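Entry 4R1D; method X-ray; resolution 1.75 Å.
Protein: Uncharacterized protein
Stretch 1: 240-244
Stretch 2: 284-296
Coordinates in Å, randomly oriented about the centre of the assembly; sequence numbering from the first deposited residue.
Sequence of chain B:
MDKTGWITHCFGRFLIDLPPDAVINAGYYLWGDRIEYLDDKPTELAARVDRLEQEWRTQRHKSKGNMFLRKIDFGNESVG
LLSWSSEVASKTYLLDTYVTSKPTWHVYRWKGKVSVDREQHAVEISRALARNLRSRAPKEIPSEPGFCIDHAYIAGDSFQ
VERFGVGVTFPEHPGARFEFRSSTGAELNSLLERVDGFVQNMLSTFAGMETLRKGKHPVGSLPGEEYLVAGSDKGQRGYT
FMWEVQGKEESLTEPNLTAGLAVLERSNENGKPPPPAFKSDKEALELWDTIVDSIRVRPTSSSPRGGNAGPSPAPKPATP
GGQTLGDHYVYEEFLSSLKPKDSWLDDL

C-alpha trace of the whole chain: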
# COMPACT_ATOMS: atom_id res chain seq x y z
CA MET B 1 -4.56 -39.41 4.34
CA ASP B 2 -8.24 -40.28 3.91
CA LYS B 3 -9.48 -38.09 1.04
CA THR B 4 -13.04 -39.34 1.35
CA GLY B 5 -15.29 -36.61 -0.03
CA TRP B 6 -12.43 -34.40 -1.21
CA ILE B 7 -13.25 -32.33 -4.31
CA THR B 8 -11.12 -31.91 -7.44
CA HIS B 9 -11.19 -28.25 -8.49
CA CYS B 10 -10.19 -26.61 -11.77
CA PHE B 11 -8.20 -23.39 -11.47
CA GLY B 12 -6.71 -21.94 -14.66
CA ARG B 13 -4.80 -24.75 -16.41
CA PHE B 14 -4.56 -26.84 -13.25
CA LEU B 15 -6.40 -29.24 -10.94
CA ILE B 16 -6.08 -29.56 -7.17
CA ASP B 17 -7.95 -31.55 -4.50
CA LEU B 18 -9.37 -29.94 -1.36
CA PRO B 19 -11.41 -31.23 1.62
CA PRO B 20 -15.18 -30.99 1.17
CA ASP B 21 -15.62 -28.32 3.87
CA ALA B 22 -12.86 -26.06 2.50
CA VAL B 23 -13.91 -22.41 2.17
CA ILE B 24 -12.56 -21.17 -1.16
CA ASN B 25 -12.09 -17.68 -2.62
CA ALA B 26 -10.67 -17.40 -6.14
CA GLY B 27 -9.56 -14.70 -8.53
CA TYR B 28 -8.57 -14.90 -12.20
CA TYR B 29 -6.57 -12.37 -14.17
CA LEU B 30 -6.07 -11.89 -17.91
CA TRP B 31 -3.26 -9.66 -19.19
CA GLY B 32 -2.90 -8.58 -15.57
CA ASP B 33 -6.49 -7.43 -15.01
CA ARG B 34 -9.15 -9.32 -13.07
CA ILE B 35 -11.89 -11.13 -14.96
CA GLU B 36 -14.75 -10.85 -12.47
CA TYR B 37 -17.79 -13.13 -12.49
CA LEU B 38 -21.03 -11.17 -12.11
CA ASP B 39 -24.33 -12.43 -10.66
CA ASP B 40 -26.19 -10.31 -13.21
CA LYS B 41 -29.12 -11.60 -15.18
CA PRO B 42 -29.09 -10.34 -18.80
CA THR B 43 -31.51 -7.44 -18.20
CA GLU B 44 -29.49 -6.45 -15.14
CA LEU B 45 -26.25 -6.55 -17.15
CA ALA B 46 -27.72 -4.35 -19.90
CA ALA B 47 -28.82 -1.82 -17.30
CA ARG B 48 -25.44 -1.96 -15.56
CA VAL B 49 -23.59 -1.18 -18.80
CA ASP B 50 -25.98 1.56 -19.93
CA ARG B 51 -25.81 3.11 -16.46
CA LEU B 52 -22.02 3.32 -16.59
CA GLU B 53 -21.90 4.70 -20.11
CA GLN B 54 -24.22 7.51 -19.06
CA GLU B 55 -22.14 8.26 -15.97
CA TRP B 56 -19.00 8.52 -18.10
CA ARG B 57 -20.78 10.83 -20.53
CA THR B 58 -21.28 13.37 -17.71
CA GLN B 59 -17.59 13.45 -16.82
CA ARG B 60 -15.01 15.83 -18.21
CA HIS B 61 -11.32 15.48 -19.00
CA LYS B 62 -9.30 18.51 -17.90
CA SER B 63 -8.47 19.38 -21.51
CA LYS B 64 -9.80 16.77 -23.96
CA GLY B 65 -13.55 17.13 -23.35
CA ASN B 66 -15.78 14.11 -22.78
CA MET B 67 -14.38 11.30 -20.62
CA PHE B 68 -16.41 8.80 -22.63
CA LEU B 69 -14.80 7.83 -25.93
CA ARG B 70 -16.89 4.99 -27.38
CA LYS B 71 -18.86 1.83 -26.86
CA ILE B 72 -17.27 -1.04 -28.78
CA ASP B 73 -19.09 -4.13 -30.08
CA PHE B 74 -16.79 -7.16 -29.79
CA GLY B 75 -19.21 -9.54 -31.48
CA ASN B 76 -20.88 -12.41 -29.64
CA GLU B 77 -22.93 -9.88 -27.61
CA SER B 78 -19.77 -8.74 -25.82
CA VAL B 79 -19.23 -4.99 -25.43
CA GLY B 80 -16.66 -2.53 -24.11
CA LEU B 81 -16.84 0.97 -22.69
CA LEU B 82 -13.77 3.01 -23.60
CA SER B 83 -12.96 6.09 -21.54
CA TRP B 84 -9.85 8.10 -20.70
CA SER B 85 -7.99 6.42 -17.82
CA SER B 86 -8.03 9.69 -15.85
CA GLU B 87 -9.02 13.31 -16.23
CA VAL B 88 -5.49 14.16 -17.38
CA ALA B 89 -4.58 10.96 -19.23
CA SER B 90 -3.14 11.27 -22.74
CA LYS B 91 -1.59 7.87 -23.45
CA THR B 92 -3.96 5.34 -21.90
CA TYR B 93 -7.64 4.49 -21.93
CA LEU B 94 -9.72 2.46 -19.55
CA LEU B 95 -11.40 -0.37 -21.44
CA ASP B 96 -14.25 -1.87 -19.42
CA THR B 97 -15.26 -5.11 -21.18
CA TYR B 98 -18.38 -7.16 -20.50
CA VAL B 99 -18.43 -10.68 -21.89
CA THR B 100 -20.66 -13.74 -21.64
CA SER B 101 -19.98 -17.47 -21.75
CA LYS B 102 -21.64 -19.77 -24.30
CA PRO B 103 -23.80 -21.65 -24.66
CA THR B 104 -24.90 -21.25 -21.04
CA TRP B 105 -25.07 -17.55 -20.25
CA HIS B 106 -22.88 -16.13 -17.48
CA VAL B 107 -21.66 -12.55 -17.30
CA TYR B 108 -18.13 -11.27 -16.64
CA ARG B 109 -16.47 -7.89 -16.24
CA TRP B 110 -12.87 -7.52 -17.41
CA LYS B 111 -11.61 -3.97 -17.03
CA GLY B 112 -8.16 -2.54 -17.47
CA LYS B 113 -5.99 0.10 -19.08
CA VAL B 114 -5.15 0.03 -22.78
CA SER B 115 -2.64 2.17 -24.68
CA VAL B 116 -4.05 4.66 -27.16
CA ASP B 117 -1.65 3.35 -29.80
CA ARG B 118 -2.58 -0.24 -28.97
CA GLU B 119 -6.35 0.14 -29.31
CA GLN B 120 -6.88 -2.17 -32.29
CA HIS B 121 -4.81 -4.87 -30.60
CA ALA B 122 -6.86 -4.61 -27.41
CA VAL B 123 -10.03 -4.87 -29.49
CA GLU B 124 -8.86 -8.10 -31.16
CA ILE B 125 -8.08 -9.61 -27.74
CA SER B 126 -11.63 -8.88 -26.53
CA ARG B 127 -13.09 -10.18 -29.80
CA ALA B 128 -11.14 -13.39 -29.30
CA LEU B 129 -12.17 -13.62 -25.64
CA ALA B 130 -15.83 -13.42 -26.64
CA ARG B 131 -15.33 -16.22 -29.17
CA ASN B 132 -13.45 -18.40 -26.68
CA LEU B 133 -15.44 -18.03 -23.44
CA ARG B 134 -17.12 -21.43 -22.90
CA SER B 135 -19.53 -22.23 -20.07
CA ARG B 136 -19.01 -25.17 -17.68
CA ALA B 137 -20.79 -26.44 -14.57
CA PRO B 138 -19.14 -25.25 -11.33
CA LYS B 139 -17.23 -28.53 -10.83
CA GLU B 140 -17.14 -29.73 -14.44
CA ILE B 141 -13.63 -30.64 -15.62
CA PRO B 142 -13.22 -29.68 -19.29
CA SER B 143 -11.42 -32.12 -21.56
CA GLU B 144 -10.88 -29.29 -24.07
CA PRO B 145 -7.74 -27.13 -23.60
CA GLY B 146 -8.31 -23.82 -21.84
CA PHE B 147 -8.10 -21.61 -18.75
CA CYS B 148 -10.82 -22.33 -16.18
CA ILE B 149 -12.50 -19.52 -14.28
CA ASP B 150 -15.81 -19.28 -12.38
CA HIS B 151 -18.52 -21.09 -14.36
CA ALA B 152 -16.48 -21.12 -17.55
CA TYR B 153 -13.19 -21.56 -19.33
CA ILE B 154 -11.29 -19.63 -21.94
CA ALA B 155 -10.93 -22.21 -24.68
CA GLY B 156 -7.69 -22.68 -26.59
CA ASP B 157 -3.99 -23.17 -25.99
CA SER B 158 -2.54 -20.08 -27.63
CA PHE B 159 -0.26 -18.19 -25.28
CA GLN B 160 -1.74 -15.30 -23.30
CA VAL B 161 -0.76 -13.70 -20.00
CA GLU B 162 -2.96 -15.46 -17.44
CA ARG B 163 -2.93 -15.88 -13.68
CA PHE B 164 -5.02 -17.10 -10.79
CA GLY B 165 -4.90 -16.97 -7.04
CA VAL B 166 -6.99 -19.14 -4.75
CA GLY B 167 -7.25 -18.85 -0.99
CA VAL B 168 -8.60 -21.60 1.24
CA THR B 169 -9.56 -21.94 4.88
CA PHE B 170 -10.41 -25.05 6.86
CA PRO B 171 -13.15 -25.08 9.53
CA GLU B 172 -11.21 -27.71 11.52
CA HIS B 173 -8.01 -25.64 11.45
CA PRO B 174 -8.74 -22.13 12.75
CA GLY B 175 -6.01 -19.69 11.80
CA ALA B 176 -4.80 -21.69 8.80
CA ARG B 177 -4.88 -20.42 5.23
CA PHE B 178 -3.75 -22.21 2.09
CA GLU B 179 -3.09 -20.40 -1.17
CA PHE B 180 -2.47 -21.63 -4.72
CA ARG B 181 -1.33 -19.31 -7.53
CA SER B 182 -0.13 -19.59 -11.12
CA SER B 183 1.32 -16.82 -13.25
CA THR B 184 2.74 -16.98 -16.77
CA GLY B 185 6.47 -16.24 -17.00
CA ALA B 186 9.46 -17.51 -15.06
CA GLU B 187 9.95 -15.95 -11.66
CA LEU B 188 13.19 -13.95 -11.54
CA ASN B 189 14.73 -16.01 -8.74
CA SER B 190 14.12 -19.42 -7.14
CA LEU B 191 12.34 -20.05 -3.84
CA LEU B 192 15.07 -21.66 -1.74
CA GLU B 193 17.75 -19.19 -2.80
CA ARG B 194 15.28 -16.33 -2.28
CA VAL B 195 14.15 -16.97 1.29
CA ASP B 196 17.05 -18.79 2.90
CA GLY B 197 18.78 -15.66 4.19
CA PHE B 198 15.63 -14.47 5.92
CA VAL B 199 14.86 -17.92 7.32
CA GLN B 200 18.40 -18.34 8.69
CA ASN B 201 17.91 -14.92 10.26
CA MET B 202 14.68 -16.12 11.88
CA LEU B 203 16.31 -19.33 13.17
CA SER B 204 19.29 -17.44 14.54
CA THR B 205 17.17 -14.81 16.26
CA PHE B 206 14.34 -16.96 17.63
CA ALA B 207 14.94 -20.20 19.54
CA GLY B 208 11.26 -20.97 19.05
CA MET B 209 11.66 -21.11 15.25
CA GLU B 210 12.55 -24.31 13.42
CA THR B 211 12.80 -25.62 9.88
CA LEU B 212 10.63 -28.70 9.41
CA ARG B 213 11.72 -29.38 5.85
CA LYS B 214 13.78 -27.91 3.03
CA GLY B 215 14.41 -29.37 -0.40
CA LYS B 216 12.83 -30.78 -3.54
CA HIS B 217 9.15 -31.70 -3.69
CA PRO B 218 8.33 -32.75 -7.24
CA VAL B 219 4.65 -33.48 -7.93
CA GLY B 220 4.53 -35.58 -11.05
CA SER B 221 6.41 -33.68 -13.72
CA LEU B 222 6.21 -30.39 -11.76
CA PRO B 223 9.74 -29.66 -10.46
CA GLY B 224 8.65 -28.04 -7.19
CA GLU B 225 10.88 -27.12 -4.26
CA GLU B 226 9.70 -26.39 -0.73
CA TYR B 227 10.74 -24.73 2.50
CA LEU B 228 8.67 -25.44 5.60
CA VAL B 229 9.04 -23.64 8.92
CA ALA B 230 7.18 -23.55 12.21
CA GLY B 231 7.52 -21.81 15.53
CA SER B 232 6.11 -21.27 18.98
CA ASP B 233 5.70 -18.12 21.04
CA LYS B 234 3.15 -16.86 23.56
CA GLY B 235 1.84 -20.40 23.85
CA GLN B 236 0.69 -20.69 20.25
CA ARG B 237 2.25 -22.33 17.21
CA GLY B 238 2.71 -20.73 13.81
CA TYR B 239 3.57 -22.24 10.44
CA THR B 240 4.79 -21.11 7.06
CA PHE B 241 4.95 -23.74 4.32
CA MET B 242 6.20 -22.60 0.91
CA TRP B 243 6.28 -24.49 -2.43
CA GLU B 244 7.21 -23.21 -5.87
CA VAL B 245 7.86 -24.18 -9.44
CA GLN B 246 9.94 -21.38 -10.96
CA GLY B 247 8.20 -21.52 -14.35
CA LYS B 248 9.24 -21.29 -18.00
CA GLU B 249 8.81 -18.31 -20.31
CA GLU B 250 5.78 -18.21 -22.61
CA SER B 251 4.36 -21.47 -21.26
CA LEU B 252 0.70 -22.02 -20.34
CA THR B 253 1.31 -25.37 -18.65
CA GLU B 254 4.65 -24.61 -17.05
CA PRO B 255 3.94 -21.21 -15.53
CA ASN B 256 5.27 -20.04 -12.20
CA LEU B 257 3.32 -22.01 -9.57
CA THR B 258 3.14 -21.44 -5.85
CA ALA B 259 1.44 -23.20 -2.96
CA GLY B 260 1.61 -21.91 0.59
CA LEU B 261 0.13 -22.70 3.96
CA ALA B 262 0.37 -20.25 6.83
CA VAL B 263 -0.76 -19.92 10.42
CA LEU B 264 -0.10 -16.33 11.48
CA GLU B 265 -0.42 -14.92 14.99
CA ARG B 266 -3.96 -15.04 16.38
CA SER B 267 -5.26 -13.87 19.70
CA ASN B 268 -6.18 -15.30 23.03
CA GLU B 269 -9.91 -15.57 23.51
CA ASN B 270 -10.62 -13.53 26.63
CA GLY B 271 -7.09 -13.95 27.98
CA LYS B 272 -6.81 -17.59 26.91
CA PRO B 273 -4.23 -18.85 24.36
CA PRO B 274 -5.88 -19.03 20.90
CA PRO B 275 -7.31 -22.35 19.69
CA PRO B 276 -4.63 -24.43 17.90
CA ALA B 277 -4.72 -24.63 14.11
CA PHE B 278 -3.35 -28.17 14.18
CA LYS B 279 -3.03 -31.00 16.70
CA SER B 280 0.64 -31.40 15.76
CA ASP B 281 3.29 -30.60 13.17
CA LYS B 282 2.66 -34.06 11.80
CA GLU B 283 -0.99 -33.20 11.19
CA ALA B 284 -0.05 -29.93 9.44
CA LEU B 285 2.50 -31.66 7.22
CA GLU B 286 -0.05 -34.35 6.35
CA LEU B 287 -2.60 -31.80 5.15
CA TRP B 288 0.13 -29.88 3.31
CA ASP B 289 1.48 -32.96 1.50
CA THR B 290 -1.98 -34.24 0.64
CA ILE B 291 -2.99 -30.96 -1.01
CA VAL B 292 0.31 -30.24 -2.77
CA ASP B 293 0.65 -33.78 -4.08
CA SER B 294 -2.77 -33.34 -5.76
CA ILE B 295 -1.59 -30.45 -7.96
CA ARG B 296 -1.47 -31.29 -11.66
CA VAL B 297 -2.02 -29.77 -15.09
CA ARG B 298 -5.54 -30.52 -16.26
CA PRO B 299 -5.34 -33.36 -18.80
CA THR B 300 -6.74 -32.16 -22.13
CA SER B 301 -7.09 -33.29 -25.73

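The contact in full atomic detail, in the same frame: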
# COMPACT_ATOMS: atom_id res chain seq x y z
N THR B 240 4.73 -21.66 8.41
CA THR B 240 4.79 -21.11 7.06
C THR B 240 5.41 -22.14 6.13
O THR B 240 6.59 -22.47 6.23
CB THR B 240 5.57 -19.79 7.01
OG1 THR B 240 4.94 -18.84 7.88
CG2 THR B 240 5.55 -19.23 5.60
N PHE B 241 4.56 -22.70 5.26
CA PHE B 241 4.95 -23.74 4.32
C PHE B 241 4.91 -23.13 2.93
O PHE B 241 3.91 -22.50 2.55
CB PHE B 241 3.97 -24.93 4.36
CG PHE B 241 3.97 -25.68 5.66
CD1 PHE B 241 4.83 -25.33 6.70
CD2 PHE B 241 3.08 -26.73 5.86
CE1 PHE B 241 4.82 -26.03 7.90
CE2 PHE B 241 3.05 -27.42 7.06
CZ PHE B 241 3.93 -27.08 8.07
N MET B 242 6.01 -23.28 2.19
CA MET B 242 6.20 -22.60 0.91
C MET B 242 6.63 -23.60 -0.17
O MET B 242 7.52 -24.40 0.07
CB MET B 242 7.28 -21.53 1.07
CG MET B 242 6.94 -20.51 2.15
SD MET B 242 8.35 -19.53 2.71
CE MET B 242 9.07 -20.63 3.93
N TRP B 243 5.99 -23.55 -1.35
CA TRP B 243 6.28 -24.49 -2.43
C TRP B 243 6.22 -23.71 -3.74
O TRP B 243 5.31 -22.92 -3.93
CB TRP B 243 5.22 -25.60 -2.43
CG TRP B 243 5.38 -26.70 -3.47
CD1 TRP B 243 6.06 -27.88 -3.31
CD2 TRP B 243 4.79 -26.75 -4.78
NE1 TRP B 243 5.94 -28.65 -4.44
CE2 TRP B 243 5.18 -27.98 -5.36
CE3 TRP B 243 3.99 -25.88 -5.52
CZ2 TRP B 243 4.78 -28.36 -6.65
CZ3 TRP B 243 3.60 -26.25 -6.81
CH2 TRP B 243 4.00 -27.49 -7.36
N GLU B 244 7.18 -23.94 -4.63
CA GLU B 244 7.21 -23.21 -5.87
C GLU B 244 7.84 -23.99 -7.00
O GLU B 244 8.78 -24.77 -6.80
CB GLU B 244 7.98 -21.89 -5.67
CG GLU B 244 7.93 -20.97 -6.89
CD GLU B 244 8.44 -19.57 -6.57
OE1 GLU B 244 8.35 -19.16 -5.40
OE2 GLU B 244 8.94 -18.89 -7.50
N ALA B 284 -0.22 -31.00 10.41
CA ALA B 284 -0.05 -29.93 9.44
C ALA B 284 0.67 -30.39 8.17
O ALA B 284 0.28 -30.05 7.06
CB ALA B 284 0.68 -28.75 10.08
N LEU B 285 1.73 -31.17 8.34
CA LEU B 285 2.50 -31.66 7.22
C LEU B 285 1.67 -32.62 6.38
O LEU B 285 1.79 -32.64 5.16
CB LEU B 285 3.77 -32.37 7.70
CG LEU B 285 4.82 -31.45 8.32
CD1 LEU B 285 5.87 -32.26 9.09
CD2 LEU B 285 5.46 -30.62 7.22
N GLU B 286 0.83 -33.41 7.04
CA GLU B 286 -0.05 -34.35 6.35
C GLU B 286 -1.02 -33.62 5.41
O GLU B 286 -1.18 -34.00 4.24
CB GLU B 286 -0.84 -35.19 7.36
CG GLU B 286 -1.77 -36.21 6.71
CD GLU B 286 -2.51 -37.05 7.75
OE1 GLU B 286 -3.30 -36.47 8.53
OE2 GLU B 286 -2.29 -38.28 7.78
N LEU B 287 -1.66 -32.59 5.94
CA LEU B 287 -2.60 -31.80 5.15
C LEU B 287 -1.85 -31.14 3.99
O LEU B 287 -2.26 -31.23 2.85
CB LEU B 287 -3.32 -30.76 6.02
CG LEU B 287 -4.37 -29.90 5.30
CD1 LEU B 287 -5.50 -30.76 4.73
CD2 LEU B 287 -4.92 -28.81 6.21
N TRP B 288 -0.75 -30.48 4.32
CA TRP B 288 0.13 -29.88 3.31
C TRP B 288 0.49 -30.85 2.18
O TRP B 288 0.25 -30.57 1.01
CB TRP B 288 1.39 -29.37 4.01
CG TRP B 288 2.51 -28.95 3.10
CD1 TRP B 288 3.67 -29.64 2.86
CD2 TRP B 288 2.59 -27.75 2.34
NE1 TRP B 288 4.47 -28.93 2.00
CE2 TRP B 288 3.83 -27.76 1.66
CE3 TRP B 288 1.74 -26.64 2.16
CZ2 TRP B 288 4.25 -26.72 0.82
CZ3 TRP B 288 2.15 -25.61 1.33
CH2 TRP B 288 3.39 -25.66 0.67
N ASP B 289 1.08 -31.99 2.52
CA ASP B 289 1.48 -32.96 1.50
C ASP B 289 0.30 -33.45 0.68
O ASP B 289 0.41 -33.60 -0.54
CB ASP B 289 2.19 -34.16 2.12
CG ASP B 289 3.61 -33.84 2.55
OD1 ASP B 289 4.24 -32.99 1.89
OD2 ASP B 289 4.09 -34.45 3.53
N THR B 290 -0.81 -33.70 1.34
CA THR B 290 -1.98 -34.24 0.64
C THR B 290 -2.49 -33.25 -0.42
O THR B 290 -2.76 -33.63 -1.56
CB THR B 290 -3.09 -34.63 1.64
OG1 THR B 290 -2.55 -35.56 2.60
CG2 THR B 290 -4.27 -35.27 0.92
N ILE B 291 -2.59 -31.98 -0.04
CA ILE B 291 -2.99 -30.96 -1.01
C ILE B 291 -1.97 -30.76 -2.13
O ILE B 291 -2.32 -30.77 -3.31
CB ILE B 291 -3.27 -29.61 -0.33
CG1 ILE B 291 -4.50 -29.70 0.56
CG2 ILE B 291 -3.49 -28.54 -1.38
CD1 ILE B 291 -4.77 -28.43 1.36
N VAL B 292 -0.72 -30.54 -1.77
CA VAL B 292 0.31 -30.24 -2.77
C VAL B 292 0.48 -31.40 -3.74
O VAL B 292 0.59 -31.21 -4.94
CB VAL B 292 1.65 -29.86 -2.09
CG1 VAL B 292 2.80 -29.88 -3.09
CG2 VAL B 292 1.52 -28.48 -1.41
N ASP B 293 0.46 -32.62 -3.22
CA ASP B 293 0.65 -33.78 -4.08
C ASP B 293 -0.52 -33.99 -5.05
O ASP B 293 -0.42 -34.80 -5.97
CB ASP B 293 0.89 -35.04 -3.24
CG ASP B 293 2.28 -35.08 -2.65
OD1 ASP B 293 3.22 -34.48 -3.23
OD2 ASP B 293 2.44 -35.73 -1.59
N SER B 294 -1.62 -33.25 -4.86
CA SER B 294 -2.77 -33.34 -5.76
C SER B 294 -2.71 -32.34 -6.91
O SER B 294 -3.58 -32.34 -7.78
CB SER B 294 -4.08 -33.18 -4.98
OG SER B 294 -4.39 -31.81 -4.76
N ILE B 295 -1.70 -31.47 -6.92
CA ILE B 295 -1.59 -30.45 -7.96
C ILE B 295 -1.10 -31.05 -9.28
O ILE B 295 -0.04 -31.68 -9.33
CB ILE B 295 -0.60 -29.34 -7.55
CG1 ILE B 295 -1.07 -28.68 -6.24
CG2 ILE B 295 -0.39 -28.34 -8.70
CD1 ILE B 295 -0.06 -27.67 -5.66
N ARG B 296 -1.88 -30.85 -10.34
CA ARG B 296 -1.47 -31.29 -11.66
C ARG B 296 -2.13 -30.48 -12.77
O ARG B 296 -3.21 -29.92 -12.59
CB ARG B 296 -1.74 -32.80 -11.86
CG ARG B 296 -3.21 -33.20 -12.06
CD ARG B 296 -3.97 -33.24 -10.76
NE ARG B 296 -5.21 -34.01 -10.88
CZ ARG B 296 -6.09 -34.18 -9.90
NH1 ARG B 296 -5.89 -33.61 -8.71
NH2 ARG B 296 -7.19 -34.90 -10.10

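The indole of W288 receives F241 twice over the same contact: the phenylalanine CB sits 3.5 Å from the centroid of the tryptophan six-membered ring, only 9° off its normal, while the phenyl ring turns its edge toward the indole face. In that edge-to-face pair the centroid of the F241 ring lies 5.0 Å from that of the W288 five-membered ring, with the planes at 74°. Such an arrangement brings C-H groups, slightly positive, against the electron-rich face of an indole, and the broad bicyclic surface of tryptophan has room for both the methylene and the ring.

The helix runs nearly parallel to the strand, at 20°, with the axes 10.8 Å apart at closest approach. Large side chains suit this gap. F241 and W243, two apart on the strand, both point toward the helix, whereas M242 between them points away and offers little beyond its backbone N, 3.9 Å from W288 CH2. On the helix, A284, W288 and V292 recur every four residues, about one turn, and so present one side to the strand.

Small and branched residues complete the packing. A284, with its short side chain, lets the phenyl edge come close to the backbone, F241 CE2 lying 3.8 Å from A284 O. L285 starts sideways, but its end comes nearer and places CD2 3.9 Å from F241 CZ. Further along, W243 CB packs 3.6 Å from W288 CZ2, and V292 CG1 lies 3.7 Å from the centroid of the W243 five-membered ring, over its face. The type I turn from V292 to I295 follows, and I295 CD1 approaches W243 CZ3 at 4.1 Å, over one face of the indole.

No hydrogen bond crosses the contact; both indole NE1 atoms find partners elsewhere in the structure, leaving apolar and aromatic packing to join helix and strand.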